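Local coordinates for protein phospholyase (Arthrobacter aurescens, PDB 5G4I) that acts as a pyridoxal-phosphate-dependent phospholyase on a class III transaminase scaffold, eliminating phosphate from its substrate, probably phosphoethanolamine, at residues A[356-360]-A[371-376]; A[348-352]-A[428-432]. One frame throughout, in Å; residues are numbered along the deposited sequence.

Interaction 1 of 2, residues A[356-360]-A[371-376]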
ATOM      1  N   SER A 356      43.480  -6.165  -5.266  1.00 27.39           N
ATOM      2  CA  SER A 356      42.897  -6.084  -6.639  1.00 25.94           C
ATOM      3  C   SER A 356      42.965  -4.681  -7.153  1.00 25.88           C
ATOM      4  O   SER A 356      42.424  -3.729  -6.559  1.00 21.74           O
ATOM      5  CB  SER A 356      41.445  -6.623  -6.700  1.00 27.41           C
ATOM      6  OG  SER A 356      40.863  -6.476  -8.007  1.00 24.02           O
ATOM      7  N   GLY A 357      43.606  -4.503  -8.339  1.00 24.10           N
ATOM      8  CA  GLY A 357      43.557  -3.214  -8.990  1.00 24.65           C
ATOM      9  C   GLY A 357      42.177  -2.859  -9.582  1.00 20.28           C
ATOM     10  O   GLY A 357      41.999  -1.668 -10.036  1.00 24.02           O
ATOM     11  N   ASN A 358      41.187  -3.818  -9.588  1.00 21.06           N
ATOM     12  CA  ASN A 358      39.823  -3.504  -9.994  1.00 18.06           C
ATOM     13  C   ASN A 358      38.875  -3.142  -8.780  1.00 18.67           C
ATOM     14  O   ASN A 358      37.702  -2.931  -9.009  1.00 20.38           O
ATOM     15  CB  ASN A 358      39.183  -4.601 -10.815  1.00 21.09           C
ATOM     16  CG  ASN A 358      39.904  -4.829 -12.142  1.00 22.57           C
ATOM     17  OD1 ASN A 358      40.406  -5.938 -12.348  1.00 24.27           O
ATOM     18  ND2 ASN A 358      39.845  -3.861 -13.058  1.00 20.96           N
ATOM     19  N   VAL A 359      39.431  -3.015  -7.574  1.00 18.48           N
ATOM     20  CA  VAL A 359      38.617  -2.644  -6.366  1.00 19.89           C
ATOM     21  C   VAL A 359      39.060  -1.343  -5.773  1.00 20.03           C
ATOM     22  O   VAL A 359      40.248  -1.185  -5.471  1.00 23.58           O
ATOM     23  CB  VAL A 359      38.625  -3.799  -5.373  1.00 18.43           C
ATOM     24  CG1 VAL A 359      37.787  -3.484  -4.085  1.00 18.92           C
ATOM     25  CG2 VAL A 359      38.085  -5.092  -5.975  1.00 18.95           C
ATOM     26  N   GLY A 360      38.118  -0.474  -5.480  1.00 19.13           N
ATOM     27  CA  GLY A 360      38.353   0.825  -4.841  1.00 20.01           C
ATOM     28  C   GLY A 360      38.142   0.718  -3.321  1.00 21.46           C
ATOM     29  O   GLY A 360      38.884   0.017  -2.644  1.00 26.49           O
ATOM     30  N   ILE A 371      31.595  -2.965  -2.493  1.00 13.22           N
ATOM     31  CA  ILE A 371      32.926  -2.474  -2.981  1.00 14.95           C
ATOM     32  C   ILE A 371      32.717  -1.770  -4.349  1.00 14.78           C
ATOM     33  O   ILE A 371      31.971  -2.258  -5.196  1.00 15.92           O
ATOM     34  CB  ILE A 371      33.947  -3.663  -3.134  1.00 14.85           C
ATOM     35  CG1 ILE A 371      33.363  -4.882  -3.866  1.00 14.67           C
ATOM     36  CG2 ILE A 371      34.502  -4.011  -1.753  1.00 17.60           C
ATOM     37  CD1 ILE A 371      34.418  -5.942  -4.282  1.00 15.69           C
ATOM     38  N   ASP A 372      33.333  -0.933  -4.643  1.00 18.73           N
ATOM     39  CA  ASP A 372      33.469  -0.067  -5.842  1.00 19.31           C
ATOM     40  C   ASP A 372      34.365  -0.765  -6.832  1.00 17.18           C
ATOM     41  O   ASP A 372      35.456  -1.206  -6.426  1.00 19.37           O
ATOM     42  CB  ASP A 372      34.451   1.113  -5.663  1.00 27.14           C
ATOM     43  CG  ASP A 372      34.092   2.166  -4.837  1.00 26.34           C
ATOM     44  OD1 ASP A 372      33.019   2.372  -4.450  1.00 28.86           O
ATOM     45  OD2 ASP A 372      35.003   2.477  -4.112  1.00 40.90           O
ATOM     46  N   ILE A 373      33.820  -0.988  -8.024  1.00 16.75           N
ATOM     47  CA  ILE A 373      34.594  -1.699  -9.107  1.00 17.60           C
ATOM     48  C   ILE A 373      35.123  -0.610 -10.078  1.00 18.03           C
ATOM     49  O   ILE A 373      34.356   0.256 -10.569  1.00 18.16           O
ATOM     50  CB  ILE A 373      33.706  -2.705  -9.799  1.00 16.91           C
ATOM     51  CG1 ILE A 373      33.116  -3.758  -8.816  1.00 16.98           C
ATOM     52  CG2 ILE A 373      34.406  -3.481 -10.951  1.00 18.01           C
ATOM     53  CD1 ILE A 373      34.120  -4.472  -7.914  1.00 16.28           C
ATOM     54  N   ILE A 374      36.466  -0.658 -10.296  1.00 18.84           N
ATOM     55  CA  ILE A 374      37.218   0.382 -11.046  1.00 21.43           C
ATOM     56  C   ILE A 374      38.134  -0.242 -12.104  1.00 21.94           C
ATOM     57  O   ILE A 374      38.411  -1.441 -12.109  1.00 20.58           O
ATOM     58  CB  ILE A 374      38.008   1.256 -10.093  1.00 21.07           C
ATOM     59  CG1 ILE A 374      39.033   0.432  -9.329  1.00 22.24           C
ATOM     60  CG2 ILE A 374      37.046   2.070  -9.191  1.00 22.65           C
ATOM     61  CD1 ILE A 374      40.023   1.267  -8.521  1.00 24.43           C
ATOM     62  N   GLU A 375      38.511   0.604 -13.082  1.00 23.74           N
ATOM     63  CA  GLU A 375      39.547   0.191 -14.063  1.00 24.73           C
ATOM     64  C   GLU A 375      40.858   0.069 -13.329  1.00 25.26           C
ATOM     65  O   GLU A 375      41.085   0.801 -12.362  1.00 26.01           O
ATOM     66  CB  GLU A 375      39.636   1.240 -15.224  1.00 24.96           C
ATOM     67  CG  GLU A 375      38.375   1.503 -16.026  1.00 26.08           C
ATOM     68  CD  GLU A 375      37.842   0.341 -16.819  1.00 30.53           C
ATOM     69  OE1 GLU A 375      38.458  -0.765 -16.953  1.00 33.01           O
ATOM     70  OE2 GLU A 375      36.706   0.472 -17.281  1.00 28.44           O
ATOM     71  N   SER A 376      41.721  -0.845 -13.840  1.00 25.99           N
ATOM     72  CA  SER A 376      43.009  -1.083 -13.217  1.00 29.12           C
ATOM     73  C   SER A 376      44.119  -0.468 -14.070  1.00 37.46           C
ATOM     74  O   SER A 376      45.255  -0.873 -13.934  1.00 38.69           O
ATOM     75  CB  SER A 376      43.271  -2.566 -13.074  1.00 26.78           C
ATOM     76  OG  SER A 376      43.172  -3.188 -14.334  1.00 28.19           O
TER
HETATM   77  O   HOH W   1      42.699  -6.395 -14.094  1.00 39.92           O

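Interaction 2 of 2, residues A[348-352]-A[428-432]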
ATOM      1  N   ARG A 348      37.925  -9.130   5.568  1.00 14.48           N
ATOM      2  CA  ARG A 348      38.184  -9.869   4.314  1.00 14.77           C
ATOM      3  C   ARG A 348      38.115  -8.987   3.086  1.00 15.03           C
ATOM      4  O   ARG A 348      38.961  -9.101   2.140  1.00 15.43           O
ATOM      5  CB  ARG A 348      37.256 -11.041   4.115  1.00 16.97           C
ATOM      6  CG  ARG A 348      37.479 -11.776   2.801  1.00 25.72           C
ATOM      7  CD  ARG A 348      38.694 -12.689   2.848  1.00 29.36           C
ATOM      8  NE  ARG A 348      38.053 -13.805   3.500  1.00 27.03           N
ATOM      9  CZ  ARG A 348      37.584 -14.905   2.888  1.00 22.47           C
ATOM     10  NH1 ARG A 348      37.844 -15.164   1.617  1.00 23.36           N
ATOM     11  NH2 ARG A 348      36.885 -15.693   3.590  1.00 25.44           N
ATOM     12  N   LEU A 349      37.075  -8.115   2.982  1.00 13.02           N
ATOM     13  CA  LEU A 349      36.958  -7.214   1.840  1.00 14.49           C
ATOM     14  C   LEU A 349      38.136  -6.181   1.814  1.00 13.97           C
ATOM     15  O   LEU A 349      38.540  -5.830   0.714  1.00 15.44           O
ATOM     16  CB  LEU A 349      35.576  -6.474   1.872  1.00 15.33           C
ATOM     17  CG  LEU A 349      34.365  -7.313   1.608  1.00 13.30           C
ATOM     18  CD1 LEU A 349      33.099  -6.501   1.824  1.00 15.97           C
ATOM     19  CD2 LEU A 349      34.347  -7.831   0.151  1.00 14.60           C
ATOM     20  N   GLU A 350      38.616  -5.667   2.967  1.00 15.26           N
ATOM     21  CA  GLU A 350      39.847  -4.807   2.977  1.00 15.47           C
ATOM     22  C   GLU A 350      41.089  -5.565   2.367  1.00 17.06           C
ATOM     23  O   GLU A 350      41.862  -4.970   1.573  1.00 18.88           O
ATOM     24  CB  GLU A 350      40.117  -4.306   4.347  1.00 17.97           C
ATOM     25  CG  GLU A 350      39.084  -3.265   4.673  1.00 21.90           C
ATOM     26  CD  GLU A 350      39.090  -2.761   6.077  1.00 34.95           C
ATOM     27  OE1 GLU A 350      39.672  -3.455   6.936  1.00 37.21           O
ATOM     28  OE2 GLU A 350      38.437  -1.664   6.304  1.00 41.54           O
ATOM     29  N   ASN A 351      41.233  -6.842   2.669  1.00 17.09           N
ATOM     30  CA  ASN A 351      42.320  -7.658   2.053  1.00 20.97           C
ATOM     31  C   ASN A 351      42.139  -7.754   0.557  1.00 23.37           C
ATOM     32  O   ASN A 351      43.108  -7.532  -0.213  1.00 23.00           O
ATOM     33  CB  ASN A 351      42.420  -9.048   2.699  1.00 21.10           C
ATOM     34  CG  ASN A 351      43.075  -9.027   4.091  1.00 27.20           C
ATOM     35  OD1 ASN A 351      43.624  -8.039   4.515  1.00 30.64           O
ATOM     36  ND2 ASN A 351      42.945 -10.115   4.807  1.00 28.14           N
ATOM     37  N   ILE A 352      40.919  -8.015   0.102  1.00 17.70           N
ATOM     38  CA  ILE A 352      40.603  -8.063  -1.344  1.00 18.95           C
ATOM     39  C   ILE A 352      40.903  -6.733  -1.991  1.00 21.55           C
ATOM     40  O   ILE A 352      41.505  -6.719  -3.108  1.00 25.38           O
ATOM     41  CB  ILE A 352      39.105  -8.530  -1.520  1.00 19.31           C
ATOM     42  CG1 ILE A 352      38.940  -9.970  -1.077  1.00 19.97           C
ATOM     43  CG2 ILE A 352      38.682  -8.359  -2.980  1.00 21.56           C
ATOM     44  CD1 ILE A 352      37.564 -10.551  -0.802  1.00 22.57           C
ATOM     45  N   LEU A 428      32.510 -14.954  -0.354  1.00 11.21           N
ATOM     46  CA  LEU A 428      33.774 -14.191  -0.469  1.00 12.79           C
ATOM     47  C   LEU A 428      34.854 -14.950  -1.298  1.00 13.28           C
ATOM     48  O   LEU A 428      35.586 -14.373  -2.114  1.00 13.34           O
ATOM     49  CB  LEU A 428      34.318 -13.800   0.942  1.00 12.60           C
ATOM     50  CG  LEU A 428      33.422 -12.732   1.692  1.00 13.97           C
ATOM     51  CD1 LEU A 428      33.823 -12.802   3.165  1.00 16.19           C
ATOM     52  CD2 LEU A 428      33.596 -11.381   1.112  1.00 16.81           C
ATOM     53  N   GLY A 429      34.857 -16.268  -1.135  1.00 11.74           N
ATOM     54  CA  GLY A 429      35.824 -17.107  -1.943  1.00 14.49           C
ATOM     55  C   GLY A 429      35.447 -17.084  -3.446  1.00 14.23           C
ATOM     56  O   GLY A 429      36.298 -16.888  -4.328  1.00 13.39           O
ATOM     57  N   GLN A 430      34.143 -17.191  -3.744  1.00 13.36           N
ATOM     58  CA  GLN A 430      33.718 -17.054  -5.168  1.00 13.34           C
ATOM     59  C   GLN A 430      33.975 -15.659  -5.697  1.00 13.16           C
ATOM     60  O   GLN A 430      34.415 -15.523  -6.874  1.00 14.57           O
ATOM     61  CB  GLN A 430      32.234 -17.474  -5.298  1.00 13.05           C
ATOM     62  CG  GLN A 430      31.967 -18.894  -5.023  1.00 13.17           C
ATOM     63  CD  GLN A 430      32.809 -19.903  -5.819  1.00 17.07           C
ATOM     64  OE1 GLN A 430      32.743 -19.923  -7.050  1.00 18.05           O
ATOM     65  NE2 GLN A 430      33.642 -20.703  -5.136  1.00 17.57           N
ATOM     66  N   LEU A 431      33.825 -14.610  -4.894  1.00 12.37           N
ATOM     67  CA  LEU A 431      34.071 -13.272  -5.307  1.00 14.54           C
ATOM     68  C   LEU A 431      35.527 -13.060  -5.671  1.00 15.29           C
ATOM     69  O   LEU A 431      35.859 -12.458  -6.737  1.00 15.08           O
ATOM     70  CB  LEU A 431      33.625 -12.256  -4.247  1.00 14.96           C
ATOM     71  CG  LEU A 431      33.928 -10.767  -4.520  1.00 17.60           C
ATOM     72  CD1 LEU A 431      33.205 -10.319  -5.798  1.00 17.25           C
ATOM     73  CD2 LEU A 431      33.542  -9.896  -3.335  1.00 18.09           C
ATOM     74  N   GLU A 432      36.435 -13.558  -4.801  1.00 14.91           N
ATOM     75  CA  GLU A 432      37.890 -13.513  -5.138  1.00 15.75           C
ATOM     76  C   GLU A 432      38.258 -14.242  -6.420  1.00 14.33           C
ATOM     77  O   GLU A 432      39.018 -13.661  -7.210  1.00 17.25           O
ATOM     78  CB  GLU A 432      38.734 -14.087  -4.007  1.00 17.35           C
ATOM     79  CG  GLU A 432      38.688 -13.178  -2.808  1.00 17.99           C
ATOM     80  CD  GLU A 432      40.063 -13.312  -1.936  1.00 22.03           C
ATOM     81  OE1 GLU A 432      41.081 -12.741  -2.388  1.00 26.44           O
ATOM     82  OE2 GLU A 432      39.965 -13.908  -0.942  1.00 26.66           O
TER

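Interaction 1 of 2, residues A[356-360]-A[371-376]
The beta hairpin of strands 359-365 and 368-373 is held together at the end away from its turn by three hydrogen bonds, two between Asn358 and Ile374, one in each direction, and one from Gly360 N to Asp372 O. Asn358 O receives Ile374 N at 2.9 Å, the donor standing well above the carbonyl plane, while Gly360 N gives a nearly straight bond (171°) to Asp372 O. Between them Val359 and Ile373 form an antiparallel non-hydrogen-bonded pair, CA to CA 5.0 Å.

At Asn358 a side chain does work that a backbone N-H would do in a regular antiparallel pairing. Its own N is turned to Ser356 OG in an ST turn, within the type I turn that leads out of helix 334-355. With CG beside the backbone N (chi1 -63°), ND2 instead reaches Ile374 O at 3.0 Å; acceptor and amide lie in one plane and the carbonyl is met in its own plane as well. A water donates to Asn358 OD1 and accepts from Ser376 OG, linking the amide's other end to the same partner segment.

Van der Waals contacts fill in beside these bonds. Ile374 CG1 lies 3.6 Å from Asn358 C, against the peptide, and the apolar pair Val359 CG1 and Ile371 CB meets at 4.0 Å. Ile373 also packs on Thr387 and Leu390 of helix 384-396, whereas Asp372 OD1 forms a salt bridge with Arg363 and OD2 accepts a hydrogen bond from Ser361 N.

Interaction 2 of 2, residues A[348-352]-A[428-432]
Arg348 lies against Leu428 and Glu432 at once. Its CG meets Leu428 CD1 at 3.8 Å, and the chain then bends at chi2 (78°) and chi3, bringing one face of the guanidinium over Leu428 CB. At the guanidinium edge, NH1 and Glu432 OE2 form a long salt bridge of 3.6 Å, the two charged planes being 61° apart. Ile352 crosses the Glu432 side chain obliquely, CD1 3.5 Å from Glu432 CG and CG1 against Glu432 CD. Deeper in the interface Leu349 CD2 touches Leu428 CD2 at 3.8 Å and Leu431 CD2 at 4.1 Å, the leucines crossing at about right angles.

These side chains come from helices 334-355 and 421-436, whose short segments run parallel (7°) with axes 11.4 Å apart. Toward the sheet, Leu349 and Leu431 both touch Met413 of strand 410-413. Cutting Arg348 back to alanine would probably leave Glu432 OE2 without this cationic mate and Leu428 CB without its guanidinium cover. Weak, long ion pairs from Arg348 to Asp425 and from Glu432 to Arg355 widen the charge network. With no hydrogen bond between the segments, the join appears to rest on hydrocarbon contact, supplemented by loosely directed electrostatic attraction.

In the fold
Along the chain, helix 334-355 comes first and supplies 348-352; its end turns directly into 356-360 and strand 359-365. The next strand, 368-373, folds back and brings 371-376 alongside, so interaction 1 closes a hairpin, with 10 residues, 8 of them strand, between its segments. Helix 384-396 and strands 399-404 and 410-413 follow before helix 421-436 returns to 348-352, and interaction 2 thus closes a loop of 75 intervening residues with interaction 1 nested inside it. The centres of the two interactions are about 12 Å apart, and they touch through Ile371, which packs on Leu431 and Leu349. Together they join the edge hairpin of the seven-stranded mixed sheet to the helix pair packed on it.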